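PDB 3I7T: RidA family protein, which is of unknown function but belongs to the YjgF/YER057c/UK114 family and assembles as a homotrimer. Local coordinates for residues I71-I76 against L110-E115. Numbering follows the deposited sequence.
Sequences IYVTDI and LLVEIE
Leu111 O is gripped twice: Thr74 N donates to it at 3.1 Å, from above the carbonyl plane, and a water donates a second bond. That water also bonds Thr74 OG1 and, weakly, Asp75 N, which ties the loop after strand 66-73 to the residues that lead into strand 112-119. These strands are antiparallel neighbours in the mixed sheet of this YjgF/YER057c/UK114 family protein, their short segments running at 169° to each other. Tyr72 and Glu113 form the hydrogen-bonded pair: Glu113 N reaches Tyr72 O at 2.8 Å, and Tyr72 N reaches Glu113 O at 2.9 Å with an N-H...O angle of 165°. Beside them, Val112 CA sends a C-H toward Tyr72 O, 3.2 Å away.

The sheet face bearing Ile71, Val73, Val112 and Ile114 is apolar and packs against helices 41-58 and 79-90. With CG2 anti to the backbone N, Val112 brings this methyl alongside Ile71 CG2 (3.8 Å) and within 3.9 Å of Val73 CG1. The opposite face carries Tyr72 and Glu113, and here Tyr72, Glu113 and Glu115 meet the second subunit. The Glu115 carboxylate stands at the edge of the Tyr72 ring, the two planes 79° apart; the phenol OH gives OE2 only a weak bond of 3.3 Å. Stronger partners hold the carboxylate: Ser98 of the second subunit bonds OE2, while Arg70 of the same chain and Arg70 of the second subunit both form salt bridges to OE1. At the loop end, Leu111 CD2 rests 3.6 Å from Thr74 OG1, the hydroxyl that the water also holds.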
loop_
_atom_site.group_PDB
_atom_site.type_symbol
_atom_site.label_atom_id
_atom_site.label_comp_id
_atom_site.label_asym_id
_atom_site.label_seq_id
_atom_site.Cartn_x
_atom_site.Cartn_y
_atom_site.Cartn_z
ATOM N N ILE A 71 -0.537 -3.049 -7.936
ATOM C CA ILE A 71 -1.547 -3.274 -8.956
ATOM C C ILE A 71 -2.753 -4.016 -8.388
ATOM O O ILE A 71 -2.617 -5.119 -7.872
ATOM C CB ILE A 71 -0.956 -4.106 -10.127
ATOM C CG1 ILE A 71 0.304 -3.434 -10.692
ATOM C CG2 ILE A 71 -2.012 -4.342 -11.225
ATOM C CD1 ILE A 71 1.045 -4.291 -11.673
ATOM N N TYR A 72 -3.922 -3.386 -8.468
ATOM C CA TYR A 72 -5.187 -4.027 -8.146
ATOM C C TYR A 72 -5.903 -4.407 -9.426
ATOM O O TYR A 72 -6.121 -3.558 -10.290
ATOM C CB TYR A 72 -6.087 -3.072 -7.358
ATOM C CG TYR A 72 -5.411 -2.425 -6.176
ATOM C CD1 TYR A 72 -5.290 -3.103 -4.975
ATOM C CD2 TYR A 72 -4.893 -1.139 -6.260
ATOM C CE1 TYR A 72 -4.665 -2.527 -3.877
ATOM C CE2 TYR A 72 -4.265 -0.548 -5.164
ATOM C CZ TYR A 72 -4.155 -1.255 -3.974
ATOM O OH TYR A 72 -3.533 -0.687 -2.872
ATOM N N VAL A 73 -6.308 -5.667 -9.525
ATOM C CA VAL A 73 -7.052 -6.133 -10.679
ATOM C C VAL A 73 -8.365 -6.777 -10.256
ATOM O O VAL A 73 -8.486 -7.301 -9.139
ATOM C CB VAL A 73 -6.237 -7.113 -11.532
ATOM C CG1 VAL A 73 -5.100 -6.389 -12.212
ATOM C CG2 VAL A 73 -5.730 -8.295 -10.674
ATOM N N THR A 74 -9.360 -6.746 -11.138
ATOM C CA THR A 74 -10.618 -7.388 -10.805
ATOM C C THR A 74 -10.606 -8.869 -11.205
ATOM O O THR A 74 -11.433 -9.642 -10.740
ATOM C CB THR A 74 -11.867 -6.643 -11.371
ATOM O OG1 THR A 74 -11.795 -6.543 -12.803
ATOM C CG2 THR A 74 -11.983 -5.249 -10.746
ATOM N N ASP A 75 -9.663 -9.268 -12.051
ATOM C CA ASP A 75 -9.535 -10.675 -12.405
ATOM C C ASP A 75 -8.075 -11.064 -12.520
ATOM O O ASP A 75 -7.450 -10.854 -13.565
ATOM C CB ASP A 75 -10.246 -10.979 -13.717
ATOM C CG ASP A 75 -10.152 -12.442 -14.095
ATOM O OD1 ASP A 75 -9.353 -13.165 -13.450
ATOM O OD2 ASP A 75 -10.873 -12.871 -15.026
ATOM N N ILE A 76 -7.530 -11.617 -11.442
ATOM C CA ILE A 76 -6.097 -11.896 -11.392
ATOM C C ILE A 76 -5.706 -13.054 -12.325
ATOM O O ILE A 76 -4.521 -13.291 -12.583
ATOM C CB ILE A 76 -5.596 -12.148 -9.935
ATOM C CG1 ILE A 76 -4.096 -11.816 -9.818
ATOM C CG2 ILE A 76 -5.921 -13.573 -9.479
ATOM C CD1 ILE A 76 -3.660 -11.547 -8.426
ATOM N N LEU A 110 -13.996 -0.602 -14.770
ATOM C CA LEU A 110 -12.577 -0.400 -14.485
ATOM C C LEU A 110 -11.983 -1.707 -13.976
ATOM O O LEU A 110 -12.495 -2.296 -13.020
ATOM C CB LEU A 110 -12.398 0.726 -13.459
ATOM C CG LEU A 110 -12.988 2.045 -13.975
ATOM C CD1 LEU A 110 -12.748 3.186 -12.993
ATOM C CD2 LEU A 110 -12.392 2.370 -15.345
ATOM N N LEU A 111 -10.912 -2.154 -14.627
ATOM C CA LEU A 111 -10.424 -3.523 -14.470
ATOM C C LEU A 111 -9.088 -3.608 -13.757
ATOM O O LEU A 111 -8.649 -4.688 -13.355
ATOM C CB LEU A 111 -10.282 -4.156 -15.845
ATOM C CG LEU A 111 -11.574 -4.200 -16.651
ATOM C CD1 LEU A 111 -11.289 -4.788 -18.031
ATOM C CD2 LEU A 111 -12.655 -4.990 -15.916
ATOM N N VAL A 112 -8.443 -2.463 -13.618
ATOM C CA VAL A 112 -7.095 -2.394 -13.065
ATOM C C VAL A 112 -6.855 -1.002 -12.487
ATOM O O VAL A 112 -7.303 -0.004 -13.047
ATOM C CB VAL A 112 -5.997 -2.778 -14.114
ATOM C CG1 VAL A 112 -6.063 -1.897 -15.339
ATOM C CG2 VAL A 112 -4.614 -2.684 -13.492
ATOM N N GLU A 113 -6.206 -0.944 -11.329
ATOM C CA GLU A 113 -5.762 0.324 -10.770
ATOM C C GLU A 113 -4.304 0.190 -10.324
ATOM O O GLU A 113 -3.919 -0.834 -9.767
ATOM C CB GLU A 113 -6.651 0.735 -9.599
ATOM C CG GLU A 113 -6.236 2.053 -8.922
ATOM C CD GLU A 113 -7.363 2.635 -8.093
ATOM O OE1 GLU A 113 -8.528 2.263 -8.332
ATOM O OE2 GLU A 113 -7.097 3.450 -7.187
ATOM N N ILE A 114 -3.501 1.214 -10.583
ATOM C CA ILE A 114 -2.079 1.166 -10.249
ATOM C C ILE A 114 -1.637 2.357 -9.407
ATOM O O ILE A 114 -1.944 3.503 -9.733
ATOM C CB ILE A 114 -1.234 1.085 -11.547
ATOM C CG1 ILE A 114 -1.771 -0.070 -12.407
ATOM C CG2 ILE A 114 0.273 0.980 -11.222
ATOM C CD1 ILE A 114 -1.063 -0.272 -13.729
ATOM N N GLU A 115 -0.923 2.078 -8.319
ATOM C CA GLU A 115 -0.236 3.103 -7.547
ATOM C C GLU A 115 1.253 3.090 -7.851
ATOM O O GLU A 115 1.796 2.083 -8.315
ATOM C CB GLU A 115 -0.403 2.815 -6.055
ATOM C CG GLU A 115 -1.824 2.831 -5.584
ATOM C CD GLU A 115 -1.919 2.375 -4.135
ATOM O OE1 GLU A 115 -0.902 1.889 -3.602
ATOM O OE2 GLU A 115 -2.992 2.512 -3.523
HETATM O O HOH W 1 -9.365 -7.346 -14.123
#